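Local coordinates for protein putative lipase (Bacteroides thetaiotaomicron VPI-5482, PDB 3BZW) that is a putative GDSL-type lipase or acylhydrolase of the SGNH hydrolase clan, which probably cleaves lipid esters such as lysophospholipids, at residues A[97-107]-A[187-198]; A[143-152]-A[198-209]. All coordinates share one frame; numbering follows the deposited sequence.

Contact 1 (A[97-107]-A[187-198]); sequences GTNDYNSSVPI and YQNGCGEYIDAY. With ACT (acetate ion), chain G.
A chi1 of 158° swings the Tyr101 ring away from its own backbone N and across Ile195, while Tyr198, its CG beside the backbone N (chi1 -59°), slides its ring between Tyr101 and Ile107. Ile195 CB sits over the centre of one face of the Tyr101 ring, and Tyr101 OH donates to Tyr187 O at 2.7 Å. The Tyr198 ring is sandwiched: Tyr101 CA lies over the centre of one face, 3.6 Å from the ring centroid, while Ile107 CD1 covers the opposite face nearer the rim. Helix 98-102 follows the parallel strand 91-95 of the SGNH hydrolase fold. Its Asn99 ND2 holds an acetate, probably from the crystallisation liquor, together with Ser35 N, Gly68 N and His242 NE2; by family resemblance this is probably the catalytic centre, the first three donors forming the likely oxyanion hole. The helix ends in a Schellman motif with Ser104 as C' residue. Asn189 ND2 binds this end, donating 2.9 Å to Tyr101 O on a lone pair; Ser104 N is a second donor to that oxygen. Asn189 ND2 also donates to Tyr198 OH, which passes its proton to Val105 O at 2.6 Å, from above the carbonyl plane. Asn189 OD1 closes an Asx turn with Cys191 N and takes Glu193 N from its other face.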
loop_
_atom_site.group_PDB
_atom_site.type_symbol
_atom_site.label_atom_id
_atom_site.label_comp_id
_atom_site.label_asym_id
_atom_site.label_seq_id
_atom_site.Cartn_x
_atom_site.Cartn_y
_atom_site.Cartn_z
ATOM N N GLY A 97 19.387 16.854 22.178
ATOM C CA GLY A 97 18.557 15.671 22.046
ATOM C C GLY A 97 19.228 14.314 22.064
ATOM O O GLY A 97 18.609 13.324 22.458
ATOM N N THR A 98 20.487 14.247 21.652
ATOM C CA THR A 98 21.160 12.957 21.627
ATOM C C THR A 98 21.247 12.331 23.025
ATOM O O THR A 98 21.222 11.108 23.169
ATOM C CB THR A 98 22.564 13.070 20.980
ATOM O OG1 THR A 98 22.917 11.806 20.405
ATOM C CG2 THR A 98 23.617 13.465 22.009
ATOM N N ASN A 99 21.322 13.166 24.059
ATOM C CA ASN A 99 21.391 12.646 25.420
ATOM C C ASN A 99 20.024 12.176 25.928
ATOM O O ASN A 99 19.943 11.330 26.822
ATOM C CB ASN A 99 21.994 13.689 26.367
ATOM C CG ASN A 99 23.487 13.886 26.142
ATOM O OD1 ASN A 99 24.227 12.918 25.958
ATOM N ND2 ASN A 99 23.937 15.138 26.172
ATOM N N ASP A 100 18.948 12.731 25.378
ATOM C CA ASP A 100 17.610 12.293 25.772
ATOM C C ASP A 100 17.480 10.848 25.289
ATOM O O ASP A 100 16.906 9.993 25.971
ATOM C CB ASP A 100 16.541 13.170 25.120
ATOM C CG ASP A 100 16.504 14.571 25.701
ATOM O OD1 ASP A 100 15.632 14.845 26.555
ATOM O OD2 ASP A 100 17.359 15.395 25.309
ATOM N N TYR A 101 18.028 10.576 24.110
ATOM C CA TYR A 101 17.991 9.222 23.565
ATOM C C TYR A 101 18.791 8.293 24.472
ATOM O O TYR A 101 18.295 7.261 24.924
ATOM C CB TYR A 101 18.589 9.182 22.153
ATOM C CG TYR A 101 19.062 7.799 21.740
ATOM C CD1 TYR A 101 18.157 6.792 21.398
ATOM C CD2 TYR A 101 20.422 7.489 21.745
ATOM C CE1 TYR A 101 18.603 5.497 21.072
ATOM C CE2 TYR A 101 20.876 6.212 21.430
ATOM C CZ TYR A 101 19.967 5.222 21.096
ATOM O OH TYR A 101 20.438 3.968 20.800
ATOM N N ASN A 102 20.034 8.672 24.746
ATOM C CA ASN A 102 20.904 7.854 25.580
ATOM C C ASN A 102 20.352 7.623 26.987
ATOM O O ASN A 102 20.545 6.553 27.566
ATOM C CB ASN A 102 22.293 8.492 25.678
ATOM C CG ASN A 102 23.260 7.648 26.486
ATOM O OD1 ASN A 102 23.870 8.124 27.450
ATOM N ND2 ASN A 102 23.406 6.389 26.095
ATOM N N SER A 103 19.651 8.615 27.525
ATOM C CA SER A 103 19.101 8.504 28.870
ATOM C C SER A 103 17.698 7.903 28.925
ATOM O O SER A 103 17.021 7.970 29.955
ATOM C CB SER A 103 19.121 9.877 29.545
ATOM O OG SER A 103 20.460 10.347 29.654
ATOM N N SER A 104 17.272 7.315 27.812
ATOM C CA SER A 104 15.963 6.671 27.704
ATOM C C SER A 104 14.780 7.533 28.136
ATOM O O SER A 104 13.909 7.070 28.877
ATOM C CB SER A 104 15.952 5.365 28.509
ATOM O OG SER A 104 16.982 4.494 28.074
ATOM N N VAL A 105 14.746 8.778 27.673
ATOM C CA VAL A 105 13.645 9.685 27.992
ATOM C C VAL A 105 12.458 9.299 27.110
ATOM O O VAL A 105 12.542 9.376 25.886
ATOM C CB VAL A 105 14.017 11.167 27.685
ATOM C CG1 VAL A 105 12.818 12.069 27.952
ATOM C CG2 VAL A 105 15.203 11.600 28.531
ATOM N N PRO A 106 11.334 8.883 27.718
ATOM C CA PRO A 106 10.165 8.501 26.920
ATOM C C PRO A 106 9.744 9.631 25.983
ATOM O O PRO A 106 9.768 10.803 26.362
ATOM C CB PRO A 106 9.106 8.201 27.979
ATOM C CG PRO A 106 9.926 7.716 29.140
ATOM C CD PRO A 106 11.067 8.705 29.156
ATOM N N ILE A 107 9.366 9.274 24.760
ATOM C CA ILE A 107 8.951 10.253 23.758
ATOM C C ILE A 107 7.712 11.023 24.210
ATOM O O ILE A 107 7.653 12.252 24.095
ATOM C CB ILE A 107 8.675 9.561 22.401
ATOM C CG1 ILE A 107 9.986 9.012 21.829
ATOM C CG2 ILE A 107 8.029 10.546 21.427
ATOM C CD1 ILE A 107 11.019 10.077 21.476
ATOM N N TYR A 187 20.914 0.028 18.117
ATOM C CA TYR A 187 20.166 -0.475 19.272
ATOM C C TYR A 187 19.132 0.517 19.795
ATOM O O TYR A 187 19.362 1.727 19.771
ATOM C CB TYR A 187 21.113 -0.764 20.434
ATOM C CG TYR A 187 22.131 -1.851 20.216
ATOM C CD1 TYR A 187 21.823 -3.179 20.492
ATOM C CD2 TYR A 187 23.424 -1.545 19.789
ATOM C CE1 TYR A 187 22.782 -4.184 20.358
ATOM C CE2 TYR A 187 24.390 -2.536 19.646
ATOM C CZ TYR A 187 24.058 -3.855 19.937
ATOM O OH TYR A 187 25.005 -4.838 19.808
ATOM N N GLN A 188 18.004 0.005 20.283
ATOM C CA GLN A 188 16.996 0.872 20.883
ATOM C C GLN A 188 17.576 1.207 22.256
ATOM O O GLN A 188 18.453 0.487 22.755
ATOM C CB GLN A 188 15.660 0.139 21.087
ATOM C CG GLN A 188 14.977 -0.336 19.811
ATOM C CD GLN A 188 13.563 -0.859 20.056
ATOM O OE1 GLN A 188 13.273 -1.438 21.102
ATOM N NE2 GLN A 188 12.681 -0.662 19.080
ATOM N N ASN A 189 17.104 2.291 22.863
ATOM C CA ASN A 189 17.577 2.659 24.189
ATOM C C ASN A 189 16.774 1.881 25.224
ATOM O O ASN A 189 16.087 0.915 24.889
ATOM C CB ASN A 189 17.422 4.164 24.439
ATOM C CG ASN A 189 16.000 4.648 24.253
ATOM O OD1 ASN A 189 15.055 3.859 24.252
ATOM N ND2 ASN A 189 15.840 5.956 24.112
ATOM N N GLY A 190 16.852 2.326 26.475
ATOM C CA GLY A 190 16.153 1.666 27.562
ATOM C C GLY A 190 14.638 1.738 27.553
ATOM O O GLY A 190 13.989 1.002 28.300
ATOM N N CYS A 191 14.055 2.622 26.747
ATOM C CA CYS A 191 12.601 2.692 26.709
ATOM C C CYS A 191 12.035 2.255 25.361
ATOM O O CYS A 191 10.938 2.648 24.977
ATOM C CB CYS A 191 12.087 4.090 27.117
ATOM S SG CYS A 191 12.633 5.519 26.161
ATOM N N GLY A 192 12.804 1.425 24.661
ATOM C CA GLY A 192 12.380 0.873 23.383
ATOM C C GLY A 192 12.300 1.803 22.191
ATOM O O GLY A 192 11.470 1.607 21.307
ATOM N N GLU A 193 13.171 2.801 22.145
ATOM C CA GLU A 193 13.166 3.752 21.041
ATOM C C GLU A 193 14.520 3.819 20.343
ATOM O O GLU A 193 15.567 3.651 20.973
ATOM C CB GLU A 193 12.807 5.151 21.558
ATOM C CG GLU A 193 11.430 5.263 22.201
ATOM C CD GLU A 193 10.309 5.425 21.192
ATOM O OE1 GLU A 193 10.565 5.315 19.973
ATOM O OE2 GLU A 193 9.163 5.662 21.626
ATOM N N TYR A 194 14.495 4.039 19.032
ATOM C CA TYR A 194 15.733 4.188 18.281
ATOM C C TYR A 194 16.005 5.686 18.282
ATOM O O TYR A 194 15.102 6.481 18.545
ATOM C CB TYR A 194 15.577 3.705 16.832
ATOM C CG TYR A 194 15.503 2.202 16.669
ATOM C CD1 TYR A 194 14.306 1.575 16.323
ATOM C CD2 TYR A 194 16.639 1.405 16.849
ATOM C CE1 TYR A 194 14.237 0.192 16.157
ATOM C CE2 TYR A 194 16.579 0.018 16.685
ATOM C CZ TYR A 194 15.373 -0.580 16.339
ATOM O OH TYR A 194 15.301 -1.949 16.185
ATOM N N ILE A 195 17.243 6.070 17.993
ATOM C CA ILE A 195 17.614 7.481 17.947
ATOM C C ILE A 195 16.655 8.236 17.021
ATOM O O ILE A 195 16.399 9.427 17.212
ATOM C CB ILE A 195 19.084 7.639 17.447
ATOM C CG1 ILE A 195 19.485 9.116 17.409
ATOM C CG2 ILE A 195 19.236 7.018 16.070
ATOM C CD1 ILE A 195 19.541 9.790 18.774
ATOM N N ASP A 196 16.117 7.521 16.030
ATOM C CA ASP A 196 15.179 8.074 15.046
ATOM C C ASP A 196 14.059 8.909 15.665
ATOM O O ASP A 196 13.737 9.994 15.183
ATOM C CB ASP A 196 14.515 6.943 14.253
ATOM C CG ASP A 196 15.511 6.028 13.580
ATOM O OD1 ASP A 196 16.660 5.929 14.056
ATOM O OD2 ASP A 196 15.127 5.390 12.576
ATOM N N ALA A 197 13.448 8.375 16.717
ATOM C CA ALA A 197 12.342 9.050 17.388
ATOM C C ALA A 197 12.725 10.424 17.917
ATOM O O ALA A 197 11.917 11.353 17.896
ATOM C CB ALA A 197 11.825 8.184 18.530
ATOM N N TYR A 198 13.962 10.551 18.385
ATOM C CA TYR A 198 14.438 11.807 18.942
ATOM C C TYR A 198 14.808 12.805 17.854
ATOM O O TYR A 198 14.780 14.007 18.076
ATOM C CB TYR A 198 15.613 11.527 19.880
ATOM C CG TYR A 198 15.212 10.603 21.009
ATOM C CD1 TYR A 198 14.752 11.112 22.230
ATOM C CD2 TYR A 198 15.189 9.219 20.822
ATOM C CE1 TYR A 198 14.270 10.262 23.231
ATOM C CE2 TYR A 198 14.710 8.363 21.815
ATOM C CZ TYR A 198 14.249 8.890 23.012
ATOM O OH TYR A 198 13.742 8.044 23.971
HETATM C C ACT G . 27.062 14.634 25.114
HETATM O O ACT G . 27.898 13.840 25.508
HETATM O OXT ACT G . 26.664 15.514 25.858
HETATM C CH3 ACT G . 26.534 14.540 23.705
HETATM O O HOH W 1 19.864 3.570 26.574
HETATM O O HOH W 2 8.948 6.344 24.317
#

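Contact 2 (A[143-152]-A[198-209]); sequences YRGRINIGIT and YVQAIKEAGNIW. With SO4 (sulfate ion), chain L.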
loop_
_atom_site.group_PDB
_atom_site.type_symbol
_atom_site.label_atom_id
_atom_site.label_comp_id
_atom_site.label_asym_id
_atom_site.label_seq_id
_atom_site.Cartn_x
_atom_site.Cartn_y
_atom_site.Cartn_z
ATOM N N TYR A 143 10.101 13.519 26.221
ATOM C CA TYR A 143 10.865 14.263 25.228
ATOM C C TYR A 143 10.002 15.328 24.549
ATOM O O TYR A 143 10.412 16.484 24.426
ATOM C CB TYR A 143 11.420 13.293 24.186
ATOM C CG TYR A 143 12.446 13.891 23.250
ATOM C CD1 TYR A 143 13.647 14.415 23.738
ATOM C CD2 TYR A 143 12.242 13.892 21.872
ATOM C CE1 TYR A 143 14.619 14.916 22.876
ATOM C CE2 TYR A 143 13.205 14.394 21.001
ATOM C CZ TYR A 143 14.392 14.898 21.510
ATOM O OH TYR A 143 15.362 15.353 20.650
ATOM N N ARG A 144 8.811 14.939 24.105
ATOM C CA ARG A 144 7.908 15.882 23.452
ATOM C C ARG A 144 7.514 16.964 24.450
ATOM O O ARG A 144 7.364 18.134 24.088
ATOM C CB ARG A 144 6.669 15.152 22.924
ATOM C CG ARG A 144 6.931 14.389 21.628
ATOM C CD ARG A 144 5.805 13.425 21.297
ATOM N NE ARG A 144 5.948 12.870 19.953
ATOM C CZ ARG A 144 5.262 11.829 19.496
ATOM N NH1 ARG A 144 4.382 11.217 20.274
ATOM N NH2 ARG A 144 5.445 11.406 18.252
ATOM N N GLY A 145 7.359 16.566 25.709
ATOM C CA GLY A 145 7.007 17.523 26.744
ATOM C C GLY A 145 8.124 18.531 26.935
ATOM O O GLY A 145 7.878 19.723 27.117
ATOM N N ARG A 146 9.364 18.049 26.891
ATOM C CA ARG A 146 10.527 18.916 27.057
ATOM C C ARG A 146 10.662 19.889 25.893
ATOM O O ARG A 146 11.075 21.036 26.073
ATOM C CB ARG A 146 11.801 18.073 27.173
ATOM C CG ARG A 146 11.858 17.226 28.429
ATOM C CD ARG A 146 13.125 16.387 28.467
ATOM N NE ARG A 146 13.245 15.657 29.726
ATOM C CZ ARG A 146 14.342 15.017 30.112
ATOM N NH1 ARG A 146 15.416 15.018 29.333
ATOM N NH2 ARG A 146 14.369 14.381 31.277
ATOM N N ILE A 147 10.324 19.429 24.692
ATOM C CA ILE A 147 10.404 20.290 23.522
ATOM C C ILE A 147 9.330 21.374 23.630
ATOM O O ILE A 147 9.578 22.536 23.302
ATOM C CB ILE A 147 10.228 19.477 22.215
ATOM C CG1 ILE A 147 11.443 18.561 22.018
ATOM C CG2 ILE A 147 10.094 20.417 21.022
ATOM C CD1 ILE A 147 11.326 17.603 20.837
ATOM N N ASN A 148 8.143 20.997 24.100
ATOM C CA ASN A 148 7.062 21.967 24.258
ATOM C C ASN A 148 7.492 23.059 25.237
ATOM O O ASN A 148 7.325 24.249 24.967
ATOM C CB ASN A 148 5.787 21.296 24.784
ATOM C CG ASN A 148 5.086 20.457 23.731
ATOM O OD1 ASN A 148 5.271 20.655 22.529
ATOM N ND2 ASN A 148 4.252 19.526 24.182
ATOM N N ILE A 149 8.041 22.644 26.376
ATOM C CA ILE A 149 8.504 23.585 27.396
ATOM C C ILE A 149 9.662 24.435 26.861
ATOM O O ILE A 149 9.692 25.657 27.047
ATOM C CB ILE A 149 8.999 22.841 28.661
ATOM C CG1 ILE A 149 7.822 22.159 29.362
ATOM C CG2 ILE A 149 9.710 23.819 29.594
ATOM C CD1 ILE A 149 8.226 21.214 30.488
ATOM N N GLY A 150 10.608 23.778 26.197
ATOM C CA GLY A 150 11.765 24.473 25.656
ATOM C C GLY A 150 11.476 25.522 24.596
ATOM O O GLY A 150 11.978 26.645 24.672
ATOM N N ILE A 151 10.680 25.165 23.595
ATOM C CA ILE A 151 10.357 26.118 22.546
ATOM C C ILE A 151 9.497 27.256 23.099
ATOM O O ILE A 151 9.620 28.402 22.668
ATOM C CB ILE A 151 9.659 25.424 21.354
ATOM C CG1 ILE A 151 10.638 24.432 20.704
ATOM C CG2 ILE A 151 9.222 26.455 20.323
ATOM C CD1 ILE A 151 10.086 23.692 19.498
ATOM N N THR A 152 8.636 26.944 24.064
ATOM C CA THR A 152 7.797 27.967 24.677
ATOM C C THR A 152 8.679 29.033 25.326
ATOM O O THR A 152 8.504 30.231 25.089
ATOM C CB THR A 152 6.874 27.354 25.753
ATOM O OG1 THR A 152 5.850 26.582 25.114
ATOM C CG2 THR A 152 6.232 28.448 26.606
ATOM N N TYR A 198 13.962 10.551 18.385
ATOM C CA TYR A 198 14.438 11.807 18.942
ATOM C C TYR A 198 14.808 12.805 17.854
ATOM O O TYR A 198 14.780 14.007 18.076
ATOM C CB TYR A 198 15.613 11.527 19.880
ATOM C CG TYR A 198 15.212 10.603 21.009
ATOM C CD1 TYR A 198 14.752 11.112 22.230
ATOM C CD2 TYR A 198 15.189 9.219 20.822
ATOM C CE1 TYR A 198 14.270 10.262 23.231
ATOM C CE2 TYR A 198 14.710 8.363 21.815
ATOM C CZ TYR A 198 14.249 8.890 23.012
ATOM O OH TYR A 198 13.742 8.044 23.971
ATOM N N VAL A 199 15.139 12.297 16.673
ATOM C CA VAL A 199 15.473 13.143 15.538
ATOM C C VAL A 199 14.161 13.658 14.932
ATOM O O VAL A 199 13.990 14.856 14.691
ATOM C CB VAL A 199 16.250 12.334 14.466
ATOM C CG1 VAL A 199 16.394 13.144 13.192
ATOM C CG2 VAL A 199 17.621 11.952 15.008
ATOM N N GLN A 200 13.226 12.741 14.714
ATOM C CA GLN A 200 11.941 13.089 14.118
ATOM C C GLN A 200 11.090 14.059 14.933
ATOM O O GLN A 200 10.418 14.919 14.363
ATOM C CB GLN A 200 11.149 11.819 13.810
ATOM C CG GLN A 200 11.801 10.928 12.741
ATOM C CD GLN A 200 12.098 11.668 11.443
ATOM O OE1 GLN A 200 11.239 12.365 10.901
ATOM N NE2 GLN A 200 13.320 11.510 10.934
ATOM N N ALA A 201 11.118 13.935 16.258
ATOM C CA ALA A 201 10.331 14.825 17.113
ATOM C C ALA A 201 10.761 16.277 16.904
ATOM O O ALA A 201 9.934 17.190 16.916
ATOM C CB ALA A 201 10.501 14.437 18.579
ATOM N N ILE A 202 12.058 16.493 16.723
ATOM C CA ILE A 202 12.549 17.843 16.502
ATOM C C ILE A 202 12.051 18.341 15.143
ATOM O O ILE A 202 11.559 19.467 15.026
ATOM C CB ILE A 202 14.090 17.890 16.568
ATOM C CG1 ILE A 202 14.551 17.595 18.001
ATOM C CG2 ILE A 202 14.591 19.264 16.139
ATOM C CD1 ILE A 202 16.057 17.438 18.150
ATOM N N LYS A 203 12.152 17.499 14.120
ATOM C CA LYS A 203 11.692 17.895 12.789
ATOM C C LYS A 203 10.210 18.265 12.818
ATOM O O LYS A 203 9.795 19.251 12.207
ATOM C CB LYS A 203 11.917 16.765 11.781
ATOM C CG LYS A 203 13.381 16.391 11.597
ATOM C CD LYS A 203 13.580 15.352 10.501
ATOM C CE LYS A 203 13.248 15.921 9.130
ATOM N NZ LYS A 203 13.626 14.985 8.037
ATOM N N GLU A 204 9.419 17.467 13.529
ATOM C CA GLU A 204 7.979 17.706 13.639
ATOM C C GLU A 204 7.651 18.998 14.376
ATOM O O GLU A 204 6.628 19.634 14.107
ATOM C CB GLU A 204 7.317 16.531 14.354
ATOM C CG GLU A 204 7.207 15.287 13.493
ATOM C CD GLU A 204 7.102 14.020 14.310
ATOM O OE1 GLU A 204 6.525 14.067 15.414
ATOM O OE2 GLU A 204 7.590 12.971 13.838
ATOM N N ALA A 205 8.512 19.380 15.310
ATOM C CA ALA A 205 8.292 20.600 16.083
ATOM C C ALA A 205 8.257 21.840 15.191
ATOM O O ALA A 205 7.657 22.851 15.553
ATOM C CB ALA A 205 9.373 20.748 17.155
ATOM N N GLY A 206 8.899 21.763 14.029
ATOM C CA GLY A 206 8.911 22.893 13.116
ATOM C C GLY A 206 7.513 23.417 12.820
ATOM O O GLY A 206 7.257 24.615 12.952
ATOM N N ASN A 207 6.609 22.527 12.416
ATOM C CA ASN A 207 5.232 22.917 12.115
ATOM C C ASN A 207 4.386 23.035 13.376
ATOM O O ASN A 207 3.525 23.909 13.473
ATOM C CB ASN A 207 4.578 21.905 11.167
ATOM C CG ASN A 207 5.078 22.031 9.745
ATOM O OD1 ASN A 207 5.439 21.038 9.114
ATOM N ND2 ASN A 207 5.087 23.255 9.224
ATOM N N ILE A 208 4.621 22.153 14.338
ATOM C CA ILE A 208 3.855 22.193 15.575
ATOM C C ILE A 208 4.018 23.527 16.299
ATOM O O ILE A 208 3.038 24.098 16.792
ATOM C CB ILE A 208 4.276 21.060 16.533
ATOM C CG1 ILE A 208 3.906 19.704 15.927
ATOM C CG2 ILE A 208 3.596 21.248 17.893
ATOM C CD1 ILE A 208 4.441 18.513 16.702
ATOM N N TRP A 209 5.248 24.032 16.356
ATOM C CA TRP A 209 5.514 25.292 17.048
ATOM C C TRP A 209 5.813 26.516 16.186
ATOM O O TRP A 209 5.830 27.642 16.692
ATOM C CB TRP A 209 6.650 25.098 18.057
ATOM C CG TRP A 209 6.219 24.332 19.262
ATOM C CD1 TRP A 209 6.369 22.994 19.490
ATOM C CD2 TRP A 209 5.490 24.852 20.379
ATOM N NE1 TRP A 209 5.775 22.647 20.681
ATOM C CE2 TRP A 209 5.225 23.770 21.246
ATOM C CE3 TRP A 209 5.029 26.130 20.729
ATOM C CZ2 TRP A 209 4.518 23.926 22.445
ATOM C CZ3 TRP A 209 4.327 26.285 21.918
ATOM C CH2 TRP A 209 4.078 25.186 22.763
HETATM S S SO4 L . 2.926 8.957 17.522
HETATM O O1 SO4 L . 2.897 7.660 16.811
HETATM O O2 SO4 L . 3.802 9.887 16.782
HETATM O O3 SO4 L . 1.564 9.524 17.585
HETATM O O4 SO4 L . 3.444 8.764 18.890
HETATM O O HOH W 3 7.401 12.976 17.459
#
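Tyr143 and Tyr198 meet edge to face: CD1 of Tyr198 stands over the centre of the Tyr143 ring, 3.8 Å from Tyr143 CG, with the ring planes at 65°. Tyr143 points its CG anti to the backbone N (chi1 -169°), which sends the ring toward helix 198-209 and brings OH to Tyr198 O, to which it donates at 3.0 Å, tilted from the carbonyl plane. Ala201 CB fills in at the edge of the same ring, 3.6 Å from Tyr143 CE2. Ala201 and Ala205, with only a CB each, let Ile147 and Ile151 pack close to their helix. Trp209 lies against the helix 143-152 backbone, with Ile151 CB and Asn148 O over one face of the indole, toward its rim. Its NE1 donates to Asn148 OD1 at 2.8 Å, the oxygen practically in the indole plane. Asn148 ND2 is engaged by Val137 O and Trp110 O, which fixes the rotation of the amide. Thr152 OG1, donating to Asn148 O, approaches Trp209 CH2 at 3.3 Å. A leucine in place of Trp209 would probably leave Asn148 OD1 without its donor and open a gap beside Ile151 and Thr152. At the polar margin Arg144 NH1 and NH2 grip a sulfate, probably from the crystallisation liquor and shared with Thr130 OG1 of the third subunit; NH1 also bonds Gly108 O, and a water links NH2 to Glu204 OE1. Ile151 and Ile202 both touch Leu165 of strand 162-166. With axes 10.5 Å apart, crossing at -38°, the two helices cover one side of the central parallel sheet of an alpha/beta SGNH hydrolase fold.

How the contacts relate
Contacts 1 and 2 have centres 14 Å apart and meet at Tyr198, near the start of helix 195-210, which serves both. Along the chain their segments alternate: 97-107, then 143-152, then 187-198 running straight into 198-209. The two earlier segments also join each other directly, through the Asp100-Arg146 salt bridge and a probable hydrogen bond from Tyr143 N to Pro106 O at 2.7 Å. Helix 98-102 follows strand 91-95, helix 143-157 precedes strand 162-166, and helix 195-210 comes between 162-166 and 213-214. The cluster thus joins the segment carrying Asn99, at the probable active site, to the helices packed on the sheet. Both contacts touch a second subunit of the six-chain assembly.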